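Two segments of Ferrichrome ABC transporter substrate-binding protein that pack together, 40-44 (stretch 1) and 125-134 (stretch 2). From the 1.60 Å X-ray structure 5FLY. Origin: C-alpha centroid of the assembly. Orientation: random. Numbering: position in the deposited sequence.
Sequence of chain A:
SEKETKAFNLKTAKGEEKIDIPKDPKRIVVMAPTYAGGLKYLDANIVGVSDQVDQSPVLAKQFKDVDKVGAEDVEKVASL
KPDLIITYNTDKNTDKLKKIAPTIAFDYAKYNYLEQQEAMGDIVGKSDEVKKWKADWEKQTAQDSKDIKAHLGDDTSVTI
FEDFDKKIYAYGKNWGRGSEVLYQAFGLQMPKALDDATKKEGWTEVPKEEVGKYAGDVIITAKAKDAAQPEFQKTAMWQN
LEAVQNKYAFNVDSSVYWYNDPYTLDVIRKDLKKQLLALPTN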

ATOM      1  N   LYS A  40      -9.465   7.439   7.424  1.00  8.98           N
ATOM      2  CA  LYS A  40     -10.296   8.478   6.799  1.00  7.88           C
ATOM      3  C   LYS A  40     -11.549   7.853   6.166  1.00  9.24           C
ATOM      4  O   LYS A  40     -12.662   8.380   6.271  1.00  6.84           O
ATOM      5  N   TYR A  41     -11.366   6.701   5.538  1.00  8.38           N
ATOM      6  CA  TYR A  41     -12.467   6.005   4.880  1.00  8.29           C
ATOM      7  C   TYR A  41     -13.545   5.642   5.896  1.00  8.41           C
ATOM      8  O   TYR A  41     -14.741   5.578   5.575  1.00 10.09           O
ATOM      9  N   LEU A  42     -13.103   5.424   7.126  1.00  7.10           N
ATOM     10  CA  LEU A  42     -13.981   5.092   8.245  1.00  8.18           C
ATOM     11  C   LEU A  42     -14.424   6.318   9.053  1.00  8.07           C
ATOM     12  O   LEU A  42     -15.040   6.170  10.119  1.00  7.88           O
ATOM     13  N   ASP A  43     -14.150   7.513   8.519  1.00  8.50           N
ATOM     14  CA  ASP A  43     -14.506   8.790   9.140  1.00  9.91           C
ATOM     15  C   ASP A  43     -13.975   8.886  10.562  1.00  9.27           C
ATOM     16  O   ASP A  43     -14.666   9.363  11.469  1.00 10.06           O
ATOM     17  N   ALA A  44     -12.735   8.439  10.749  1.00  7.47           N
ATOM     18  CA  ALA A  44     -12.064   8.584  12.036  1.00  8.33           C
ATOM     19  C   ALA A  44     -11.834  10.047  12.409  1.00  9.44           C
ATOM     20  O   ALA A  44     -11.744  10.936  11.541  1.00  8.39           O
ATOM     21  N   GLY A 125     -13.835   1.444  16.255  1.00 10.81           N
ATOM     22  CA  GLY A 125     -15.089   0.805  16.612  1.00 12.64           C
ATOM     23  C   GLY A 125     -16.080   0.736  15.464  1.00 11.79           C
ATOM     24  O   GLY A 125     -17.285   0.934  15.658  1.00 11.21           O
ATOM     25  N   LYS A 126     -15.573   0.484  14.262  1.00 10.44           N
ATOM     26  CA  LYS A 126     -16.424   0.344  13.080  1.00  9.82           C
ATOM     27  C   LYS A 126     -16.134  -0.954  12.322  1.00  9.26           C
ATOM     28  O   LYS A 126     -16.016  -0.986  11.093  1.00 10.54           O
ATOM     29  N   SER A 127     -16.071  -2.049  13.061  1.00 12.17           N
ATOM     30  CA  SER A 127     -15.828  -3.347  12.440  1.00 13.92           C
ATOM     31  C   SER A 127     -16.959  -3.726  11.473  1.00 12.81           C
ATOM     32  O   SER A 127     -16.709  -4.378  10.465  1.00 10.85           O
ATOM     33  N   ASP A 128     -18.200  -3.329  11.773  1.00 11.39           N
ATOM     34  CA  ASP A 128     -19.313  -3.619  10.860  1.00 11.29           C
ATOM     35  C   ASP A 128     -19.080  -2.974   9.492  1.00 11.79           C
ATOM     36  O   ASP A 128     -19.271  -3.615   8.459  1.00 12.29           O
ATOM     37  N   GLU A 129     -18.671  -1.710   9.485  1.00 10.56           N
ATOM     38  CA  GLU A 129     -18.418  -1.004   8.230  1.00 10.23           C
ATOM     39  C   GLU A 129     -17.337  -1.712   7.402  1.00 10.40           C
ATOM     40  O   GLU A 129     -17.451  -1.856   6.180  1.00 10.56           O
ATOM     41  N   VAL A 130     -16.287  -2.173   8.067  1.00  9.31           N
ATOM     42  CA  VAL A 130     -15.199  -2.822   7.348  1.00 10.44           C
ATOM     43  C   VAL A 130     -15.686  -4.149   6.759  1.00 10.09           C
ATOM     44  O   VAL A 130     -15.363  -4.480   5.628  1.00  9.49           O
ATOM     45  N   LYS A 131     -16.480  -4.895   7.523  1.00 10.67           N
ATOM     46  CA  LYS A 131     -17.061  -6.141   7.039  1.00  9.88           C
ATOM     47  C   LYS A 131     -17.821  -5.949   5.731  1.00 10.46           C
ATOM     48  O   LYS A 131     -17.678  -6.766   4.808  1.00 10.79           O
ATOM     49  N   LYS A 132     -18.635  -4.882   5.656  1.00 10.07           N
ATOM     50  CA  LYS A 132     -19.413  -4.552   4.457  1.00 10.82           C
ATOM     51  C   LYS A 132     -18.482  -4.162   3.301  1.00 12.35           C
ATOM     52  O   LYS A 132     -18.612  -4.670   2.190  1.00 12.95           O
ATOM     53  N   TRP A 133     -17.533  -3.275   3.579  1.00 11.36           N
ATOM     54  CA  TRP A 133     -16.539  -2.892   2.589  1.00 10.23           C
ATOM     55  C   TRP A 133     -15.779  -4.108   2.052  1.00  9.76           C
ATOM     56  O   TRP A 133     -15.595  -4.269   0.845  1.00  7.43           O
ATOM     57  N   LYS A 134     -15.323  -4.962   2.955  1.00  9.70           N
ATOM     58  CA  LYS A 134     -14.594  -6.169   2.562  1.00  7.86           C
ATOM     59  C   LYS A 134     -15.410  -7.091   1.653  1.00  8.73           C
ATOM     60  O   LYS A 134     -14.910  -7.599   0.649  1.00  9.43           O
TER

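Which polar groups tie the two stretches together? The one direct hydrogen bond across the contact runs from Lys 126 to the backbone of Leu 42, in the middle of the first stretch: NZ of Lys 126 donates to O of Leu 42 at 2.8 Å. Lys 126 stands at the N-cap position, just before the helix of the second stretch, and its CA-to-CB bond points toward the first stretch. With chi1 m and chi2, chi3 and chi4 all t, the chain is fully extended beyond CB, and this reach brings the ammonium group to a carbonyl in the turn that follows the first helix.

What else does that ammonium group bond to? A water supplies a second partner, accepting from NZ of Lys 126 at 3.1 Å and donating to OD2 of Asp 43 at 2.8 Å. It therefore bridges the two charged side chains, whose direct approach, 4.5 Å from OD2 of Asp 43 to NZ of Lys 126, is too long for a salt bridge. Asp 43 has chi1 t, and its CA-to-CB bond runs sideways to the second stretch. Within the turn, N of Asp 43 is satisfied by O of Lys 40 at 2.8 Å.

What does the side chain of Leu 42 pack against? Leu 42, buried and pointing toward the second stretch with chi1 m and chi2 t, has the largest covered area of any residue here. Its CD2 lies 3.8 Å from CG2 of Val 130 and 3.9 Å from CB of Glu 129, with CB of Lys 126 at 4.2 Å. Its backbone oxygen accepts from the lysine while its side chain packs against aliphatic atoms of Lys 126 at the N-cap and of Glu 129 and Val 130 in the helix. Glu 129 also points toward the first stretch, but its contact is made through CB rather than its carboxylate.

How do the aromatic residues meet? Tyr 41 and Trp 133 both point toward the opposite stretch, each with chi1 t. Their approach is oblique: the tyrosine ring and the five-membered ring of Trp 133 have centroids 5.2 Å apart and planes at 67°. CE2 of Tyr 41 comes within 3.6 Å of CD1 of Trp 133, and OH of Tyr 41 within 3.5 Å of the same carbon. That hydroxyl makes no hydrogen bond to the second stretch, so the pair contributes packing rather than a polar link.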

ATOM      1  CB  LYS A  40      -9.482   9.231   5.753  1.00  8.44           C
ATOM      2  CG  LYS A  40     -10.276  10.130   4.810  1.00 10.29           C
ATOM      3  CD  LYS A  40     -11.025  11.213   5.524  1.00 11.88           C
ATOM      4  CE  LYS A  40     -11.918  12.012   4.549  1.00 15.54           C
ATOM      5  NZ  LYS A  40     -12.754  13.029   5.266  1.00 17.53           N
ATOM      6  CB  TYR A  41     -11.940   4.752   4.177  1.00  7.53           C
ATOM      7  CG  TYR A  41     -12.877   4.121   3.188  1.00  8.34           C
ATOM      8  CD1 TYR A  41     -12.958   4.598   1.887  1.00  9.63           C
ATOM      9  CD2 TYR A  41     -13.670   3.041   3.544  1.00  9.59           C
ATOM     10  CE1 TYR A  41     -13.809   4.012   0.976  1.00 11.51           C
ATOM     11  CE2 TYR A  41     -14.515   2.442   2.633  1.00 11.00           C
ATOM     12  CZ  TYR A  41     -14.587   2.942   1.351  1.00 12.35           C
ATOM     13  OH  TYR A  41     -15.420   2.353   0.429  1.00 14.74           O
ATOM     14  CB  LEU A  42     -13.289   4.085   9.174  1.00  9.12           C
ATOM     15  CG  LEU A  42     -13.060   2.676   8.605  1.00  7.75           C
ATOM     16  CD1 LEU A  42     -12.181   1.884   9.541  1.00  7.57           C
ATOM     17  CD2 LEU A  42     -14.386   1.947   8.380  1.00  8.10           C
ATOM     18  CB  ASP A  43     -16.023   9.013   9.151  1.00 12.16           C
ATOM     19  CG  ASP A  43     -16.397  10.451   9.498  1.00 19.47           C
ATOM     20  OD1 ASP A  43     -15.654  11.382   9.100  1.00 20.28           O
ATOM     21  OD2 ASP A  43     -17.428  10.652  10.177  1.00 24.69           O
ATOM     22  CB  ALA A  44     -10.739   7.851  12.022  1.00  9.61           C
ATOM     23  CB  LYS A 126     -16.266   1.567  12.171  1.00 10.75           C
ATOM     24  CG  LYS A 126     -16.858   2.833  12.800  1.00 12.94           C
ATOM     25  CD  LYS A 126     -16.628   4.095  12.009  1.00 16.97           C
ATOM     26  CE  LYS A 126     -17.119   5.313  12.815  1.00 18.27           C
ATOM     27  NZ  LYS A 126     -16.833   6.611  12.168  1.00 18.09           N
ATOM     28  CB  SER A 127     -15.646  -4.429  13.507  1.00 16.20           C
ATOM     29  OG  SER A 127     -14.423  -4.235  14.212  1.00 19.13           O
ATOM     30  CB  ASP A 128     -20.652  -3.128  11.432  1.00 14.82           C
ATOM     31  CG  ASP A 128     -21.157  -3.977  12.587  1.00 19.00           C
ATOM     32  OD1 ASP A 128     -20.698  -5.127  12.750  1.00 20.09           O
ATOM     33  OD2 ASP A 128     -22.029  -3.478  13.339  1.00 20.34           O
ATOM     34  CB  GLU A 129     -18.013   0.454   8.515  1.00  9.48           C
ATOM     35  CG  GLU A 129     -19.171   1.358   9.003  1.00 13.64           C
ATOM     36  CD  GLU A 129     -19.518   1.239  10.501  1.00 14.91           C
ATOM     37  OE1 GLU A 129     -19.096   0.287  11.188  1.00 12.75           O
ATOM     38  OE2 GLU A 129     -20.255   2.130  11.000  1.00 18.00           O
ATOM     39  CB  VAL A 130     -13.987  -3.051   8.256  1.00  9.88           C
ATOM     40  CG1 VAL A 130     -12.907  -3.824   7.499  1.00  9.29           C
ATOM     41  CG2 VAL A 130     -13.448  -1.707   8.750  1.00  8.22           C
ATOM     42  CB  LYS A 131     -17.996  -6.741   8.102  1.00 11.74           C
ATOM     43  CG  LYS A 131     -17.277  -7.445   9.246  1.00 15.89           C
ATOM     44  CD  LYS A 131     -18.266  -8.185  10.164  1.00 21.24           C
ATOM     45  CE  LYS A 131     -18.899  -9.411   9.477  1.00 23.53           C
ATOM     46  NZ  LYS A 131     -17.897 -10.490   9.107  1.00 23.90           N
ATOM     47  CB  LYS A 132     -20.413  -3.424   4.742  1.00 12.09           C
ATOM     48  CG  LYS A 132     -21.159  -2.912   3.507  1.00 17.14           C
ATOM     49  CD  LYS A 132     -22.097  -1.743   3.826  1.00 23.29           C
ATOM     50  CE  LYS A 132     -22.785  -1.248   2.557  1.00 28.97           C
ATOM     51  NZ  LYS A 132     -23.858  -0.246   2.848  1.00 31.98           N
ATOM     52  CB  TRP A 133     -15.546  -1.901   3.191  1.00  9.05           C
ATOM     53  CG  TRP A 133     -14.382  -1.703   2.293  1.00  9.67           C
ATOM     54  CD1 TRP A 133     -14.341  -0.908   1.195  1.00 10.31           C
ATOM     55  CD2 TRP A 133     -13.095  -2.338   2.384  1.00 10.04           C
ATOM     56  NE1 TRP A 133     -13.111  -1.006   0.587  1.00 12.53           N
ATOM     57  CE2 TRP A 133     -12.328  -1.872   1.301  1.00 10.99           C
ATOM     58  CE3 TRP A 133     -12.520  -3.245   3.279  1.00 10.05           C
ATOM     59  CZ2 TRP A 133     -11.009  -2.283   1.087  1.00 13.82           C
ATOM     60  CZ3 TRP A 133     -11.211  -3.659   3.062  1.00 11.73           C
ATOM     61  CH2 TRP A 133     -10.470  -3.171   1.976  1.00 12.68           C
ATOM     62  CB  LYS A 134     -14.157  -6.922   3.811  1.00  7.94           C
ATOM     63  CG  LYS A 134     -13.228  -8.065   3.545  1.00 10.07           C
ATOM     64  CD  LYS A 134     -12.878  -8.786   4.818  1.00 12.31           C
ATOM     65  CE  LYS A 134     -11.883  -9.892   4.562  1.00 12.79           C
ATOM     66  NZ  LYS A 134     -11.676 -10.673   5.785  1.00 14.32           N
TER
HETATM   67  O   HOH W   1     -19.010   8.617  11.360  1.00 23.65           O